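Local coordinates for protein LigF (Sphingobium sp. SYK-6, PDB 4XT0) that cleaves beta-aryl ether bonds of lignin stereospecifically, as a glutathione-binding beta-etherase of the glutathione S-transferase superfamily, at residues Lys19-Leu24 / Lys240-Lys245; Glu42-Trp47 / Lys141-Pro146; Cys199-Ala204 / Asp231-Arg236. All blocks are in the same frame, centred on the assembly; numbering follows the deposited sequence.

Contact 1 of 3, residues Lys19-Leu24 / Lys240-Lys245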
loop_
_atom_site.group_PDB
_atom_site.type_symbol
_atom_site.label_atom_id
_atom_site.label_comp_id
_atom_site.label_asym_id
_atom_site.label_seq_id
_atom_site.Cartn_x
_atom_site.Cartn_y
_atom_site.Cartn_z
ATOM N N LYS A 19 -8.784 8.812 -8.948
ATOM C CA LYS A 19 -7.423 9.301 -8.724
ATOM C C LYS A 19 -6.747 9.709 -10.045
ATOM O O LYS A 19 -6.401 10.880 -10.202
ATOM C CB LYS A 19 -6.574 8.265 -7.965
ATOM C CG LYS A 19 -7.185 7.750 -6.629
ATOM C CD LYS A 19 -6.171 6.836 -5.904
ATOM C CE LYS A 19 -6.789 5.989 -4.782
ATOM N NZ LYS A 19 -5.815 4.940 -4.306
ATOM N N PRO A 20 -6.586 8.772 -11.019
ATOM C CA PRO A 20 -5.942 9.288 -12.246
ATOM C C PRO A 20 -6.831 10.206 -13.086
ATOM O O PRO A 20 -6.318 11.023 -13.866
ATOM C CB PRO A 20 -5.589 8.007 -13.034
ATOM C CG PRO A 20 -6.593 6.979 -12.574
ATOM C CD PRO A 20 -6.885 7.326 -11.109
ATOM N N LEU A 21 -8.144 10.091 -12.933
ATOM C CA LEU A 21 -9.051 10.951 -13.674
ATOM C C LEU A 21 -8.856 12.401 -13.230
ATOM O O LEU A 21 -8.697 13.302 -14.060
ATOM C CB LEU A 21 -10.499 10.483 -13.476
ATOM C CG LEU A 21 -11.590 10.874 -14.477
ATOM C CD1 LEU A 21 -11.258 10.389 -15.876
ATOM C CD2 LEU A 21 -12.955 10.329 -14.023
ATOM N N ALA A 22 -8.860 12.627 -11.915
ATOM C CA ALA A 22 -8.635 13.972 -11.369
ATOM C C ALA A 22 -7.226 14.488 -11.740
ATOM O O ALA A 22 -7.050 15.650 -12.086
ATOM C CB ALA A 22 -8.828 13.969 -9.844
ATOM N N THR A 23 -6.232 13.612 -11.671
ATOM C CA THR A 23 -4.860 13.979 -12.031
ATOM C C THR A 23 -4.783 14.480 -13.481
ATOM O O THR A 23 -4.184 15.511 -13.748
ATOM C CB THR A 23 -3.908 12.788 -11.813
ATOM O OG1 THR A 23 -3.971 12.398 -10.436
ATOM C CG2 THR A 23 -2.440 13.149 -12.162
ATOM N N LEU A 24 -5.431 13.766 -14.399
ATOM C CA LEU A 24 -5.434 14.136 -15.813
ATOM C C LEU A 24 -6.064 15.514 -16.040
ATOM O O LEU A 24 -5.524 16.345 -16.778
ATOM C CB LEU A 24 -6.180 13.067 -16.640
ATOM C CG LEU A 24 -5.432 11.730 -16.786
ATOM C CD1 LEU A 24 -6.409 10.596 -17.126
ATOM C CD2 LEU A 24 -4.301 11.854 -17.827
ATOM N N LYS A 240 -14.525 20.239 -10.739
ATOM C CA LYS A 240 -15.841 20.503 -11.325
ATOM C C LYS A 240 -15.876 20.052 -12.788
ATOM O O LYS A 240 -16.856 19.448 -13.227
ATOM C CB LYS A 240 -16.219 21.987 -11.222
ATOM C CG LYS A 240 -16.557 22.451 -9.815
ATOM C CD LYS A 240 -17.135 23.864 -9.818
ATOM C CE LYS A 240 -17.359 24.398 -8.394
ATOM N NZ LYS A 240 -18.372 23.623 -7.602
ATOM N N GLU A 241 -14.808 20.323 -13.540
ATOM C CA GLU A 241 -14.754 19.885 -14.939
ATOM C C GLU A 241 -14.834 18.355 -15.061
ATOM O O GLU A 241 -15.508 17.828 -15.950
ATOM C CB GLU A 241 -13.480 20.385 -15.618
ATOM C CG GLU A 241 -13.401 20.040 -17.102
ATOM C CD GLU A 241 -12.019 20.296 -17.688
ATOM O OE1 GLU A 241 -11.108 20.667 -16.918
ATOM O OE2 GLU A 241 -11.844 20.121 -18.914
ATOM N N MET A 242 -14.133 17.657 -14.169
ATOM C CA MET A 242 -14.122 16.199 -14.163
ATOM C C MET A 242 -15.554 15.668 -14.023
ATOM O O MET A 242 -16.014 14.831 -14.811
ATOM C CB MET A 242 -13.225 15.680 -13.027
ATOM C CG MET A 242 -13.231 14.157 -12.875
ATOM S SD MET A 242 -12.276 13.555 -11.466
ATOM C CE MET A 242 -13.191 14.309 -10.114
ATOM N N PHE A 243 -16.274 16.181 -13.033
ATOM C CA PHE A 243 -17.637 15.706 -12.790
ATOM C C PHE A 243 -18.600 16.136 -13.902
ATOM O O PHE A 243 -19.555 15.421 -14.223
ATOM C CB PHE A 243 -18.148 16.199 -11.434
ATOM C CG PHE A 243 -17.561 15.460 -10.257
ATOM C CD1 PHE A 243 -17.851 14.122 -10.046
ATOM C CD2 PHE A 243 -16.753 16.118 -9.341
ATOM C CE1 PHE A 243 -17.322 13.444 -8.953
ATOM C CE2 PHE A 243 -16.218 15.446 -8.245
ATOM C CZ PHE A 243 -16.502 14.106 -8.058
ATOM N N GLU A 244 -18.341 17.297 -14.496
ATOM C CA GLU A 244 -19.187 17.793 -15.571
ATOM C C GLU A 244 -19.058 16.935 -16.823
ATOM O O GLU A 244 -20.028 16.743 -17.562
ATOM C CB GLU A 244 -18.838 19.246 -15.902
ATOM C CG GLU A 244 -19.664 19.837 -17.039
ATOM C CD GLU A 244 -18.855 20.733 -17.967
ATOM O OE1 GLU A 244 -19.228 20.835 -19.159
ATOM O OE2 GLU A 244 -17.853 21.333 -17.509
ATOM N N LYS A 245 -17.851 16.432 -17.065
ATOM C CA LYS A 245 -17.557 15.725 -18.316
ATOM C C LYS A 245 -17.549 14.211 -18.154
ATOM O O LYS A 245 -17.029 13.490 -19.000
ATOM C CB LYS A 245 -16.217 16.203 -18.890
ATOM C CG LYS A 245 -16.321 17.558 -19.571
ATOM C CD LYS A 245 -14.978 18.034 -20.078
ATOM C CE LYS A 245 -15.114 19.401 -20.723
ATOM N NZ LYS A 245 -13.777 20.023 -20.914
#
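Lys19 O, one turn ahead of Thr23 and next to the Leu21-Ala22 pair that meets Met242, accepts two hydrogen bonds from one residue. Thr23 N reaches Lys19 O at 3.1 Å and Thr23 OG1 reaches it at 2.9 Å, one on either face of the carbonyl plane; OG1 stands 38° out of that plane. The contact itself is apolar. Met242 extends straight through its first two torsions, which carries SD to 3.6 Å from Ala22 N and 3.8 Å from Ala22 CB. Met242 CG lies 4.0 Å from Leu21 CG, and the two side chains cross at a slant. A bend at chi3 (63°) then turns Met242 CE back over the rim of one face of its neighbour Phe243. Past this buried patch, Lys245 NZ forms a salt bridge with Glu241 OE2 at 2.8 Å, on the anti side of the carboxylate, tying the last turn of the helix to its first loop residue. Helix 237-244 thus lies against helix 15-26 of the thioredoxin-like domain, Met242 also touching Leu18 and Tyr25. Helix 15-26 in turn packs through Pro20, Thr23 and Leu24 on helix 70-80, and through Lys19 and Thr23 on helix 195-204.

Contact 2 of 3, residues Glu42-Trp47 / Lys141-Pro146. With GSH (glutathione), chain B.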
loop_
_atom_site.group_PDB
_atom_site.type_symbol
_atom_site.label_atom_id
_atom_site.label_comp_id
_atom_site.label_asym_id
_atom_site.label_seq_id
_atom_site.Cartn_x
_atom_site.Cartn_y
_atom_site.Cartn_z
ATOM N N GLU A 42 -18.030 -5.095 -17.762
ATOM C CA GLU A 42 -17.084 -4.912 -18.859
ATOM C C GLU A 42 -15.637 -5.037 -18.385
ATOM O O GLU A 42 -14.749 -5.329 -19.193
ATOM C CB GLU A 42 -17.307 -3.561 -19.549
ATOM C CG GLU A 42 -18.496 -3.582 -20.508
ATOM C CD GLU A 42 -18.733 -2.261 -21.223
ATOM O OE1 GLU A 42 -18.003 -1.274 -20.956
ATOM O OE2 GLU A 42 -19.671 -2.210 -22.052
ATOM N N GLN A 43 -15.387 -4.857 -17.087
ATOM C CA GLN A 43 -14.009 -5.012 -16.584
ATOM C C GLN A 43 -13.584 -6.476 -16.691
ATOM O O GLN A 43 -12.407 -6.801 -16.549
ATOM C CB GLN A 43 -13.863 -4.503 -15.134
ATOM C CG GLN A 43 -14.514 -5.362 -14.051
ATOM C CD GLN A 43 -15.993 -5.032 -13.850
ATOM O OE1 GLN A 43 -16.655 -4.533 -14.760
ATOM N NE2 GLN A 43 -16.507 -5.307 -12.660
ATOM N N HIS A 44 -14.552 -7.355 -16.964
ATOM C CA HIS A 44 -14.277 -8.783 -17.107
ATOM C C HIS A 44 -14.423 -9.234 -18.551
ATOM O O HIS A 44 -14.387 -10.427 -18.844
ATOM C CB HIS A 44 -15.216 -9.599 -16.217
ATOM C CG HIS A 44 -15.112 -9.251 -14.767
ATOM N ND1 HIS A 44 -16.164 -9.407 -13.888
ATOM C CD2 HIS A 44 -14.087 -8.751 -14.041
ATOM C CE1 HIS A 44 -15.791 -9.018 -12.684
ATOM N NE2 HIS A 44 -14.532 -8.611 -12.749
ATOM N N SER A 45 -14.610 -8.277 -19.454
ATOM C CA SER A 45 -14.772 -8.600 -20.864
ATOM C C SER A 45 -13.433 -9.065 -21.415
ATOM O O SER A 45 -12.385 -8.764 -20.835
ATOM C CB SER A 45 -15.290 -7.394 -21.652
ATOM O OG SER A 45 -14.319 -6.362 -21.692
ATOM N N ASP A 46 -13.465 -9.801 -22.523
ATOM C CA ASP A 46 -12.232 -10.262 -23.156
ATOM C C ASP A 46 -11.431 -9.089 -23.719
ATOM O O ASP A 46 -10.203 -9.102 -23.690
ATOM C CB ASP A 46 -12.528 -11.272 -24.268
ATOM C CG ASP A 46 -13.076 -12.586 -23.735
ATOM O OD1 ASP A 46 -12.650 -13.015 -22.638
ATOM O OD2 ASP A 46 -13.933 -13.189 -24.416
ATOM N N TRP A 47 -12.125 -8.070 -24.220
ATOM C CA TRP A 47 -11.425 -6.930 -24.795
ATOM C C TRP A 47 -10.746 -6.091 -23.713
ATOM O O TRP A 47 -9.684 -5.526 -23.960
ATOM C CB TRP A 47 -12.365 -6.060 -25.651
ATOM C CG TRP A 47 -13.395 -5.227 -24.929
ATOM C CD1 TRP A 47 -14.724 -5.515 -24.785
ATOM C CD2 TRP A 47 -13.194 -3.947 -24.297
ATOM N NE1 TRP A 47 -15.355 -4.511 -24.089
ATOM C CE2 TRP A 47 -14.442 -3.538 -23.780
ATOM C CE3 TRP A 47 -12.079 -3.118 -24.112
ATOM C CZ2 TRP A 47 -14.607 -2.334 -23.086
ATOM C CZ3 TRP A 47 -12.246 -1.918 -23.417
ATOM C CH2 TRP A 47 -13.499 -1.541 -22.916
ATOM N N LYS A 141 -15.278 -18.298 -14.231
ATOM C CA LYS A 141 -14.444 -18.292 -15.426
ATOM C C LYS A 141 -13.985 -16.903 -15.898
ATOM O O LYS A 141 -13.166 -16.809 -16.814
ATOM C CB LYS A 141 -15.174 -19.004 -16.564
ATOM C CG LYS A 141 -16.202 -18.166 -17.292
ATOM C CD LYS A 141 -16.096 -18.392 -18.795
ATOM C CE LYS A 141 -17.153 -17.614 -19.561
ATOM N NZ LYS A 141 -16.935 -17.710 -21.032
ATOM N N ASN A 142 -14.478 -15.831 -15.279
ATOM C CA ASN A 142 -14.195 -14.495 -15.810
ATOM C C ASN A 142 -13.618 -13.496 -14.810
ATOM O O ASN A 142 -13.263 -12.382 -15.189
ATOM C CB ASN A 142 -15.467 -13.915 -16.433
ATOM C CG ASN A 142 -16.002 -14.778 -17.552
ATOM O OD1 ASN A 142 -15.234 -15.410 -18.274
ATOM N ND2 ASN A 142 -17.324 -14.818 -17.703
ATOM N N VAL A 143 -13.523 -13.894 -13.546
ATOM C CA VAL A 143 -12.911 -13.058 -12.518
ATOM C C VAL A 143 -11.620 -13.718 -12.025
ATOM O O VAL A 143 -11.664 -14.608 -11.170
ATOM C CB VAL A 143 -13.868 -12.823 -11.330
ATOM C CG1 VAL A 143 -13.250 -11.861 -10.322
ATOM C CG2 VAL A 143 -15.208 -12.294 -11.822
ATOM N N PRO A 144 -10.468 -13.292 -12.576
ATOM C CA PRO A 144 -9.163 -13.915 -12.295
ATOM C C PRO A 144 -8.761 -13.863 -10.817
ATOM O O PRO A 144 -8.131 -14.783 -10.307
ATOM C CB PRO A 144 -8.189 -13.086 -13.143
ATOM C CG PRO A 144 -9.036 -12.465 -14.219
ATOM C CD PRO A 144 -10.366 -12.214 -13.579
ATOM N N ILE A 145 -9.155 -12.788 -10.146
ATOM C CA ILE A 145 -8.678 -12.445 -8.809
ATOM C C ILE A 145 -9.505 -13.097 -7.699
ATOM O O ILE A 145 -10.707 -12.843 -7.588
ATOM C CB ILE A 145 -8.690 -10.914 -8.606
ATOM C CG1 ILE A 145 -8.641 -10.185 -9.958
ATOM C CG2 ILE A 145 -7.552 -10.486 -7.690
ATOM C CD1 ILE A 145 -10.011 -9.970 -10.618
ATOM N N PRO A 146 -8.856 -13.930 -6.868
ATOM C CA PRO A 146 -9.529 -14.762 -5.863
ATOM C C PRO A 146 -10.221 -13.943 -4.781
ATOM O O PRO A 146 -11.383 -14.205 -4.445
ATOM C CB PRO A 146 -8.384 -15.593 -5.265
ATOM C CG PRO A 146 -7.286 -15.524 -6.277
ATOM C CD PRO A 146 -7.404 -14.185 -6.903
HETATM N N1 GSH B . -5.101 -1.711 -6.288
HETATM C CA1 GSH B . -5.963 -1.363 -7.428
HETATM C C1 GSH B . -5.877 0.118 -7.784
HETATM O O11 GSH B . -5.971 0.472 -8.943
HETATM O O12 GSH B . -5.717 1.053 -6.835
HETATM C CB1 GSH B . -7.417 -1.719 -7.057
HETATM C CG1 GSH B . -8.289 -1.516 -8.292
HETATM C CD1 GSH B . -9.747 -1.745 -7.938
HETATM O OE1 GSH B . -10.047 -2.213 -6.857
HETATM N N2 GSH B . -10.700 -1.420 -8.834
HETATM C CA2 GSH B . -12.123 -1.633 -8.527
HETATM C C2 GSH B . -12.701 -2.624 -9.515
HETATM O O2 GSH B . -12.177 -2.752 -10.608
HETATM C CB2 GSH B . -12.882 -0.310 -8.697
HETATM S SG2 GSH B . -12.475 0.893 -7.390
HETATM N N3 GSH B . -13.807 -3.361 -9.205
HETATM C CA3 GSH B . -14.353 -4.287 -10.212
HETATM C C3 GSH B . -14.142 -5.750 -9.887
HETATM O O31 GSH B . -14.827 -6.577 -10.448
HETATM O O32 GSH B . -13.208 -6.146 -8.998
#
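The imidazole of His44 is layered between two aliphatic groups, one of them from across the contact. Val143 CG2 sits over one face, 3.8 Å from the ring centroid and 25° off the normal, a CH-pi contact displaced toward the rim; its closest ring atom is His44 CE1, at 3.4 Å. Gln43 CG covers the opposite face, also near the rim. On the Val143 side the backbone joins in: Asn142 O comes obliquely to the ring and lies 3.6 Å from His44 CB. With both faces covered, the ring probably has little scope to turn about CB-CG, and its two nitrogens are aimed at different partners. His44 ND1 is hydrogen-bonded to His138 NE2 of helix 132-142, whereas His44 NE2 makes a weak, strongly bent bond to glutathione O31 at 3.1 Å. This is the glycyl-carboxylate end of the glutathione site, on the thioredoxin-like domain of the GST fold, with a loop of the helical domain packed behind His44, in the second shell. Gln43 supplies the straighter grip: its NE2 donates to the same O31 at 3.1 Å with an N-H...O angle of 177°. Gln43 CG lies between the backbone N and the carbonyl carbon (chi1 72°), and the bend at chi2 swings the amide to the ligand. A leucine in place of His44 would probably cost His138 NE2 this partner and glutathione O31 its weak bond, though not that from Gln43 NE2, and lose the flat layer between Gln43 and Val143. Ser45 follows as the N-cap of helix 46-51, its OG donating to Glu42 O at 2.7 Å, in the carbonyl plane on a lone pair, while also bonding Phe48 N.

Contact 3 of 3, residues Cys199-Ala204 / Asp231-Arg236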
loop_
_atom_site.group_PDB
_atom_site.type_symbol
_atom_site.label_atom_id
_atom_site.label_comp_id
_atom_site.label_asym_id
_atom_site.label_seq_id
_atom_site.Cartn_x
_atom_site.Cartn_y
_atom_site.Cartn_z
ATOM N N CYS A 199 -5.934 11.368 -3.763
ATOM C CA CYS A 199 -6.127 9.954 -3.426
ATOM C C CYS A 199 -7.100 9.794 -2.258
ATOM O O CYS A 199 -7.919 8.871 -2.248
ATOM C CB CYS A 199 -4.786 9.286 -3.102
ATOM S SG CYS A 199 -3.653 9.119 -4.544
ATOM N N ASN A 200 -7.022 10.690 -1.279
ATOM C CA ASN A 200 -7.926 10.624 -0.146
ATOM C C ASN A 200 -9.326 11.105 -0.516
ATOM O O ASN A 200 -10.325 10.556 -0.028
ATOM C CB ASN A 200 -7.376 11.439 1.029
ATOM C CG ASN A 200 -6.360 10.672 1.830
ATOM O OD1 ASN A 200 -6.718 9.910 2.729
ATOM N ND2 ASN A 200 -5.082 10.852 1.503
ATOM N N PHE A 201 -9.391 12.122 -1.375
ATOM C CA PHE A 201 -10.674 12.658 -1.852
ATOM C C PHE A 201 -11.411 11.587 -2.637
ATOM O O PHE A 201 -12.635 11.494 -2.569
ATOM C CB PHE A 201 -10.457 13.913 -2.720
ATOM C CG PHE A 201 -11.726 14.531 -3.260
ATOM C CD1 PHE A 201 -12.439 15.447 -2.507
ATOM C CD2 PHE A 201 -12.174 14.232 -4.537
ATOM C CE1 PHE A 201 -13.605 16.048 -3.002
ATOM C CE2 PHE A 201 -13.339 14.821 -5.046
ATOM C CZ PHE A 201 -14.047 15.738 -4.280
ATOM N N ALA A 202 -10.659 10.774 -3.381
ATOM C CA ALA A 202 -11.248 9.674 -4.159
ATOM C C ALA A 202 -12.094 8.752 -3.278
ATOM O O ALA A 202 -13.162 8.285 -3.700
ATOM C CB ALA A 202 -10.142 8.863 -4.873
ATOM N N ILE A 203 -11.619 8.505 -2.056
ATOM C CA ILE A 203 -12.357 7.682 -1.077
ATOM C C ILE A 203 -13.350 8.503 -0.261
ATOM O O ILE A 203 -14.476 8.072 -0.032
ATOM C CB ILE A 203 -11.384 6.956 -0.082
ATOM C CG1 ILE A 203 -10.262 6.236 -0.843
ATOM C CG2 ILE A 203 -12.155 6.003 0.843
ATOM C CD1 ILE A 203 -10.745 5.313 -1.979
ATOM N N ALA A 204 -12.949 9.693 0.178
ATOM C CA ALA A 204 -13.767 10.426 1.145
ATOM C C ALA A 204 -14.972 11.130 0.533
ATOM O O ALA A 204 -15.987 11.300 1.206
ATOM C CB ALA A 204 -12.915 11.444 1.904
ATOM N N ASP A 231 -15.338 20.411 0.524
ATOM C CA ASP A 231 -15.898 21.561 -0.188
ATOM C C ASP A 231 -14.856 22.259 -1.057
ATOM O O ASP A 231 -15.124 22.611 -2.204
ATOM C CB ASP A 231 -16.475 22.566 0.802
ATOM C CG ASP A 231 -17.817 22.129 1.372
ATOM O OD1 ASP A 231 -18.350 21.083 0.944
ATOM O OD2 ASP A 231 -18.339 22.845 2.246
ATOM N N ARG A 232 -13.676 22.467 -0.474
ATOM C CA ARG A 232 -12.540 23.120 -1.113
ATOM C C ARG A 232 -12.148 22.405 -2.418
ATOM O O ARG A 232 -12.016 23.021 -3.480
ATOM C CB ARG A 232 -11.371 23.145 -0.104
ATOM C CG ARG A 232 -10.035 23.687 -0.566
ATOM C CD ARG A 232 -9.060 23.835 0.635
ATOM N NE ARG A 232 -9.674 24.600 1.727
ATOM C CZ ARG A 232 -9.915 24.124 2.950
ATOM N NH1 ARG A 232 -9.557 22.887 3.278
ATOM N NH2 ARG A 232 -10.498 24.896 3.859
ATOM N N ILE A 233 -11.981 21.095 -2.343
ATOM C CA ILE A 233 -11.572 20.344 -3.520
ATOM C C ILE A 233 -12.697 20.343 -4.559
ATOM O O ILE A 233 -12.449 20.516 -5.755
ATOM C CB ILE A 233 -11.165 18.913 -3.140
ATOM C CG1 ILE A 233 -9.973 18.983 -2.185
ATOM C CG2 ILE A 233 -10.815 18.110 -4.375
ATOM C CD1 ILE A 233 -9.530 17.655 -1.676
ATOM N N ASN A 234 -13.934 20.193 -4.096
ATOM C CA ASN A 234 -15.082 20.236 -4.996
ATOM C C ASN A 234 -15.271 21.591 -5.703
ATOM O O ASN A 234 -15.937 21.666 -6.738
ATOM C CB ASN A 234 -16.359 19.871 -4.230
ATOM C CG ASN A 234 -16.646 18.378 -4.265
ATOM O OD1 ASN A 234 -16.751 17.788 -5.333
ATOM N ND2 ASN A 234 -16.777 17.766 -3.100
ATOM N N ALA A 235 -14.691 22.656 -5.149
ATOM C CA ALA A 235 -14.771 23.971 -5.782
ATOM C C ALA A 235 -13.684 24.205 -6.852
ATOM O O ALA A 235 -13.765 25.169 -7.624
ATOM C CB ALA A 235 -14.699 25.062 -4.724
ATOM N N ARG A 236 -12.663 23.348 -6.890
ATOM C CA ARG A 236 -11.571 23.507 -7.857
ATOM C C ARG A 236 -12.102 23.335 -9.269
ATOM O O ARG A 236 -12.882 22.427 -9.515
ATOM C CB ARG A 236 -10.444 22.500 -7.598
ATOM C CG ARG A 236 -9.788 22.623 -6.225
ATOM C CD ARG A 236 -8.674 21.582 -6.047
ATOM N NE ARG A 236 -7.651 21.685 -7.091
ATOM C CZ ARG A 236 -6.589 22.481 -7.007
ATOM N NH1 ARG A 236 -6.405 23.223 -5.923
ATOM N NH2 ARG A 236 -5.704 22.525 -7.995
#
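Phe201 meets Ile233 and Asn234 in two different ways, one over its ring face and one at its rim. The face contact is a CH-pi interaction: Ile233 CG2 sits 3.7 Å from the ring centroid and 13° off the normal, almost directly above the centre. The same methyl is 3.6 Å from Phe201 CD1, and Ile233 CD1, at the end of the other branch, approaches Phe201 CD1 to 3.7 Å. Thus both branches of the isoleucine bear on one aromatic ring, the two side chains running past one another head to tail. With chi1 at 180°, CG trans to N, the Phe201 ring projects from helix 195-204 toward helix 224-235.

The rim contact is polar against aromatic. Asn234 CG lies in the ring plane beyond the edge, and the amide is turned 67° to the ring, with OD1 and ND2 each 3.6 Å from Phe201 CZ. Asn234 finds its hydrogen bond elsewhere, ND2 donating to Asn205 OD1 just past the end of helix 195-204, which probably fixes the amide's rotation at the phenyl edge.

Hydrogen bonding between the two segments is absent. Phe201 also touches Trp229 and Leu230, so one face of helix 224-235, from Trp229 to Asn234, receives it. This ring-on-methyl packing between helices 195-204 and 224-235 joins two helices of the all-helical C-terminal domain of the GST fold, and Phe201 also touches Leu18 of the thioredoxin-like domain.

Contacts 1 and 3 are neighbours, their centres 11 Å apart, and they touch directly: Lys19 CG packs on Ala202 CB at 3.6 Å and Lys240 CG on Asn234 O at 3.2 Å. Helices 224-235 and 237-244 follow one another in the chain. Contacts 1 and 2 both join the thioredoxin-like and helical domains, while contact 3 packs two helices of the latter. Contact 2 stands apart, its centre 26 Å from that of contact 1 and 30 Å from that of contact 3, and it alone binds glutathione directly. The side chains of Leu21 and Phe201 are about 12 and 14 Å from glutathione. A link still exists: Lys19 NZ bonds Ser70 OG, which in turn bonds glutathione.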